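Local structure of phosphoacetylglucosamine mutase (Aspergillus lentulus, 5O9X) at residues D305-I317 with V375-F389. The protein catalyses the interconversion of the 6-phosphate and 1-phosphate of N-acetylglucosamine, a phosphomutase reaction on the route to UDP-N-acetylglucosamine. The protein carries 1 engineered substitution. Numbering follows the deposited sequence.
With G16 (1,6-di-O-phosphono-alpha-D-glucopyranose), chain B.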
# COMPACT_ATOMS: atom_id res chain seq x y z
N ASP A 305 -1.77 9.94 10.98
CA ASP A 305 -2.09 8.92 9.92
C ASP A 305 -1.29 9.13 8.63
O ASP A 305 -0.32 9.90 8.64
CB ASP A 305 -3.62 8.91 9.64
CG ASP A 305 -4.13 10.23 8.94
OD1 ASP A 305 -3.34 11.10 8.47
OD2 ASP A 305 -5.37 10.37 8.81
N GLY A 306 -1.69 8.48 7.52
CA GLY A 306 -0.91 8.61 6.26
C GLY A 306 -0.65 10.02 5.76
O GLY A 306 0.44 10.33 5.22
N ASP A 307 -1.66 10.89 5.89
CA ASP A 307 -1.45 12.28 5.45
C ASP A 307 -0.53 13.06 6.34
O ASP A 307 0.15 13.99 5.89
CB ASP A 307 -2.78 12.97 5.33
CG ASP A 307 -3.59 12.32 4.23
OD1 ASP A 307 -3.20 12.44 3.03
OD2 ASP A 307 -4.58 11.62 4.56
N ARG A 308 -0.47 12.69 7.61
CA ARG A 308 0.57 13.26 8.50
C ARG A 308 1.96 12.85 8.07
O ARG A 308 2.86 13.68 8.19
CB ARG A 308 0.45 12.80 9.99
CG ARG A 308 -0.81 13.33 10.58
CD ARG A 308 -0.52 14.78 11.03
NE ARG A 308 -1.73 15.25 11.63
CZ ARG A 308 -1.91 16.36 12.33
NH1 ARG A 308 -0.90 17.25 12.44
NH2 ARG A 308 -3.12 16.60 12.85
N ILE A 309 2.12 11.60 7.62
CA ILE A 309 3.43 11.16 7.09
C ILE A 309 3.75 11.91 5.79
O ILE A 309 4.86 12.40 5.61
CB ILE A 309 3.48 9.59 6.87
CG1 ILE A 309 3.18 8.90 8.25
CG2 ILE A 309 4.88 9.18 6.38
CD1 ILE A 309 3.02 7.39 8.19
N ALA A 310 2.78 11.99 4.87
CA ALA A 310 2.99 12.69 3.59
C ALA A 310 3.47 14.14 3.89
O ALA A 310 4.43 14.67 3.27
CB ALA A 310 1.68 12.71 2.82
N THR A 311 2.75 14.80 4.77
CA THR A 311 3.07 16.23 5.03
C THR A 311 4.41 16.41 5.78
O THR A 311 5.15 17.38 5.52
CB THR A 311 1.93 16.94 5.78
OG1 THR A 311 1.60 16.25 6.96
CG2 THR A 311 0.71 16.98 4.87
N LEU A 312 4.70 15.49 6.68
CA LEU A 312 6.00 15.42 7.35
C LEU A 312 7.11 15.31 6.28
O LEU A 312 8.10 16.07 6.28
CB LEU A 312 6.03 14.23 8.36
CG LEU A 312 7.37 14.12 9.14
CD1 LEU A 312 7.50 15.28 10.14
CD2 LEU A 312 7.56 12.80 9.83
N ALA A 313 6.98 14.35 5.37
CA ALA A 313 7.99 14.11 4.31
C ALA A 313 8.09 15.30 3.31
O ALA A 313 9.18 15.70 2.96
CB ALA A 313 7.61 12.84 3.53
N ALA A 314 6.93 15.85 2.88
CA ALA A 314 6.95 17.02 2.00
C ALA A 314 7.64 18.23 2.65
O ALA A 314 8.41 18.94 1.96
CB ALA A 314 5.55 17.36 1.51
N SER A 315 7.42 18.46 3.95
CA SER A 315 8.07 19.58 4.65
C SER A 315 9.60 19.32 4.70
O SER A 315 10.39 20.21 4.39
CB SER A 315 7.50 19.64 6.07
OG SER A 315 8.35 20.33 6.94
N PHE A 316 10.01 18.14 5.17
CA PHE A 316 11.43 17.82 5.29
C PHE A 316 12.14 17.94 3.93
O PHE A 316 13.16 18.60 3.80
CB PHE A 316 11.61 16.41 5.82
CG PHE A 316 13.04 16.08 6.17
CD1 PHE A 316 13.76 16.93 7.03
CD2 PHE A 316 13.66 14.97 5.63
CE1 PHE A 316 15.10 16.63 7.35
CE2 PHE A 316 14.96 14.63 5.98
CZ PHE A 316 15.67 15.46 6.85
N ILE A 317 11.62 17.31 2.90
CA ILE A 317 12.24 17.36 1.59
C ILE A 317 12.38 18.80 1.03
O ILE A 317 13.41 19.16 0.39
CB ILE A 317 11.59 16.38 0.56
CG1 ILE A 317 11.79 14.93 1.06
CG2 ILE A 317 12.14 16.62 -0.89
CD1 ILE A 317 10.88 13.89 0.34
N VAL A 375 9.37 15.56 -7.44
CA VAL A 375 9.27 14.74 -6.19
C VAL A 375 7.74 14.51 -5.95
O VAL A 375 7.02 15.48 -5.70
CB VAL A 375 9.91 15.51 -5.01
CG1 VAL A 375 9.82 14.69 -3.74
CG2 VAL A 375 11.41 15.88 -5.32
N GLY A 376 7.24 13.29 -6.04
CA GLY A 376 5.78 13.14 -5.89
C GLY A 376 5.56 12.41 -4.53
O GLY A 376 5.91 11.21 -4.36
N VAL A 377 5.01 13.13 -3.56
CA VAL A 377 4.83 12.50 -2.24
C VAL A 377 3.40 11.94 -2.34
O VAL A 377 2.46 12.69 -2.63
CB VAL A 377 4.91 13.52 -1.12
CG1 VAL A 377 4.58 12.85 0.25
CG2 VAL A 377 6.31 14.11 -1.09
N TYR A 378 3.22 10.63 -2.12
CA TYR A 378 1.83 10.14 -2.11
C TYR A 378 1.51 9.13 -1.00
O TYR A 378 2.17 8.12 -0.89
CB TYR A 378 1.44 9.59 -3.48
CG TYR A 378 2.27 8.45 -4.03
CD1 TYR A 378 1.83 7.09 -3.97
CD2 TYR A 378 3.47 8.74 -4.65
CE1 TYR A 378 2.65 6.07 -4.53
CE2 TYR A 378 4.28 7.75 -5.19
CZ TYR A 378 3.84 6.46 -5.17
OH TYR A 378 4.73 5.60 -5.76
N PHE A 379 0.55 9.48 -0.16
CA PHE A 379 0.04 8.59 0.91
C PHE A 379 -1.48 8.51 0.87
O PHE A 379 -2.09 9.53 0.57
CB PHE A 379 0.56 9.05 2.30
CG PHE A 379 1.98 8.63 2.58
CD1 PHE A 379 2.24 7.54 3.39
CD2 PHE A 379 3.06 9.34 1.99
CE1 PHE A 379 3.56 7.12 3.63
CE2 PHE A 379 4.39 8.93 2.20
CZ PHE A 379 4.61 7.82 3.06
N GLU A 380 -2.09 7.37 1.26
CA GLU A 380 -3.47 7.33 1.58
C GLU A 380 -3.54 7.50 3.07
O GLU A 380 -2.54 7.16 3.75
CB GLU A 380 -4.07 5.96 1.15
CG GLU A 380 -4.04 5.88 -0.39
CD GLU A 380 -4.63 4.57 -0.88
OE1 GLU A 380 -3.94 3.53 -0.82
OE2 GLU A 380 -5.78 4.58 -1.30
N ALA A 381 -4.66 8.04 3.58
CA ALA A 381 -4.83 8.25 5.02
C ALA A 381 -4.58 6.97 5.81
O ALA A 381 -4.16 7.03 6.97
CB ALA A 381 -6.28 8.84 5.29
N ASN A 382 -4.92 5.80 5.21
CA ASN A 382 -4.81 4.52 5.91
C ASN A 382 -3.34 4.11 6.12
O ASN A 382 -3.07 3.07 6.74
CB ASN A 382 -5.55 3.38 5.10
CG ASN A 382 -4.96 3.13 3.71
OD1 ASN A 382 -3.78 3.33 3.50
ND2 ASN A 382 -5.78 2.66 2.77
N GLY A 383 -2.39 4.88 5.54
CA GLY A 383 -0.94 4.63 5.79
C GLY A 383 -0.17 3.90 4.69
O GLY A 383 1.01 3.64 4.82
N HIS A 384 -0.82 3.65 3.56
CA HIS A 384 -0.06 3.33 2.34
C HIS A 384 0.63 4.52 1.78
O HIS A 384 0.08 5.65 1.81
CB HIS A 384 -1.05 2.91 1.25
CG HIS A 384 -1.25 1.45 1.18
ND1 HIS A 384 -0.30 0.60 0.61
CD2 HIS A 384 -2.25 0.67 1.63
CE1 HIS A 384 -0.77 -0.65 0.66
NE2 HIS A 384 -1.95 -0.63 1.27
N GLY A 385 1.88 4.37 1.34
CA GLY A 385 2.38 5.39 0.47
C GLY A 385 3.91 5.46 0.47
O GLY A 385 4.59 4.62 1.07
N THR A 386 4.41 6.40 -0.32
CA THR A 386 5.82 6.50 -0.58
C THR A 386 6.13 7.86 -1.20
O THR A 386 5.28 8.78 -1.21
CB THR A 386 6.40 5.27 -1.37
OG1 THR A 386 7.82 5.30 -1.20
CG2 THR A 386 6.07 5.30 -2.81
N ILE A 387 7.34 8.00 -1.71
CA ILE A 387 7.74 9.24 -2.38
C ILE A 387 8.47 8.78 -3.60
O ILE A 387 9.36 7.93 -3.53
CB ILE A 387 8.65 10.14 -1.53
CG1 ILE A 387 7.93 10.58 -0.27
CG2 ILE A 387 8.90 11.46 -2.31
CD1 ILE A 387 8.70 10.37 0.97
N THR A 388 8.07 9.32 -4.72
CA THR A 388 8.71 8.96 -5.99
C THR A 388 9.58 10.16 -6.47
O THR A 388 9.22 11.31 -6.29
CB THR A 388 7.65 8.47 -6.98
OG1 THR A 388 8.31 8.09 -8.16
CG2 THR A 388 6.73 9.55 -7.33
N PHE A 389 10.76 9.87 -6.99
CA PHE A 389 11.68 10.92 -7.52
C PHE A 389 11.81 10.65 -9.00
O PHE A 389 12.14 9.53 -9.39
CB PHE A 389 13.04 10.80 -6.86
CG PHE A 389 13.01 11.12 -5.39
CD1 PHE A 389 13.23 12.45 -4.95
CD2 PHE A 389 12.74 10.12 -4.45
CE1 PHE A 389 13.21 12.76 -3.59
CE2 PHE A 389 12.67 10.42 -3.09
CZ PHE A 389 12.93 11.74 -2.67
C1 G16 B . -5.82 -1.86 -0.50
C2 G16 B . -5.20 -0.89 -1.50
C3 G16 B . -5.27 0.57 -0.95
C4 G16 B . -6.67 1.02 -0.58
C5 G16 B . -7.24 0.02 0.42
C6 G16 B . -8.73 0.16 0.67
O1 G16 B . -5.07 -1.83 0.71
O2 G16 B . -3.82 -1.23 -1.87
O3 G16 B . -4.65 1.37 -1.87
O4 G16 B . -6.75 2.37 0.06
O5 G16 B . -7.21 -1.33 -0.10
O6 G16 B . -9.41 -0.04 -0.65
P G16 B . -11.03 -0.07 -0.68
O1P G16 B . -11.56 1.19 0.05
O2P G16 B . -11.50 -1.32 0.10
O3P G16 B . -11.48 -0.22 -2.15
P' G16 B . -4.33 -3.15 1.34
O1X G16 B . -3.82 -4.01 0.15
O2X G16 B . -5.44 -3.99 2.05
O3X G16 B . -3.37 -2.70 2.38
O HOH W 1 -4.26 11.09 1.16
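Gly-306, at the first turn of helix 306-317, meets the sugar-binding loop backbone to backbone. Its N donates to Ala-381 O over 2.9 Å, a fairly straight bond that reaches the oxygen from above the carbonyl plane, and its CA points a C-H at Glu-380 O, 3.3 Å away and nearly straight (174° at H), which shows how closely the two backbones approach.

One turn on, the Phe-379 ring lies under the helix. Ile-309 CG2 reaches over one ring face, off-centre, 3.6 Å from Phe-379 CZ; a chi1 of -58° puts CG1 beside the backbone N and leaves CG2 to face the ring. Backbone atoms of Gly-385 and Thr-386 back the opposite face. Ala-310 CB packs against Phe-379 CD2 at 3.7 Å. Farther along, Ala-313 CB touches Ile-387 CD1, also at 3.7 Å, and Ile-317 CD1 meets the branches of Ile-387 tip to tip. The helix runs nearly antiparallel to strand 375-379 (163°), an alpha/beta layer of domain III.

Behind this shell, Asp-305 N-caps the helix, OD1 accepting weak bonds from Asp-307 N and Arg-308 N, while OD2 forms a salt bridge with Lys-263. Asp-307 OD1 takes a bond from Gln-336 and shares a water with Phe-379 O.

On its other side the loop grips glucose 1,6-bisphosphate: Glu-380 OE1 accepts from O3 of the ligand (2.5 Å) and OE2 from its O4 (2.8 Å), while His-384 NE2 donates to phosphate oxygen O3X. Ala-381 O is bonded to the helix N-terminus and Gly-383 N closes the type I turn onto Glu-380 O, consistent with the helix N-terminus helping to fix the backbone of the loop that carries Glu-380 and His-384.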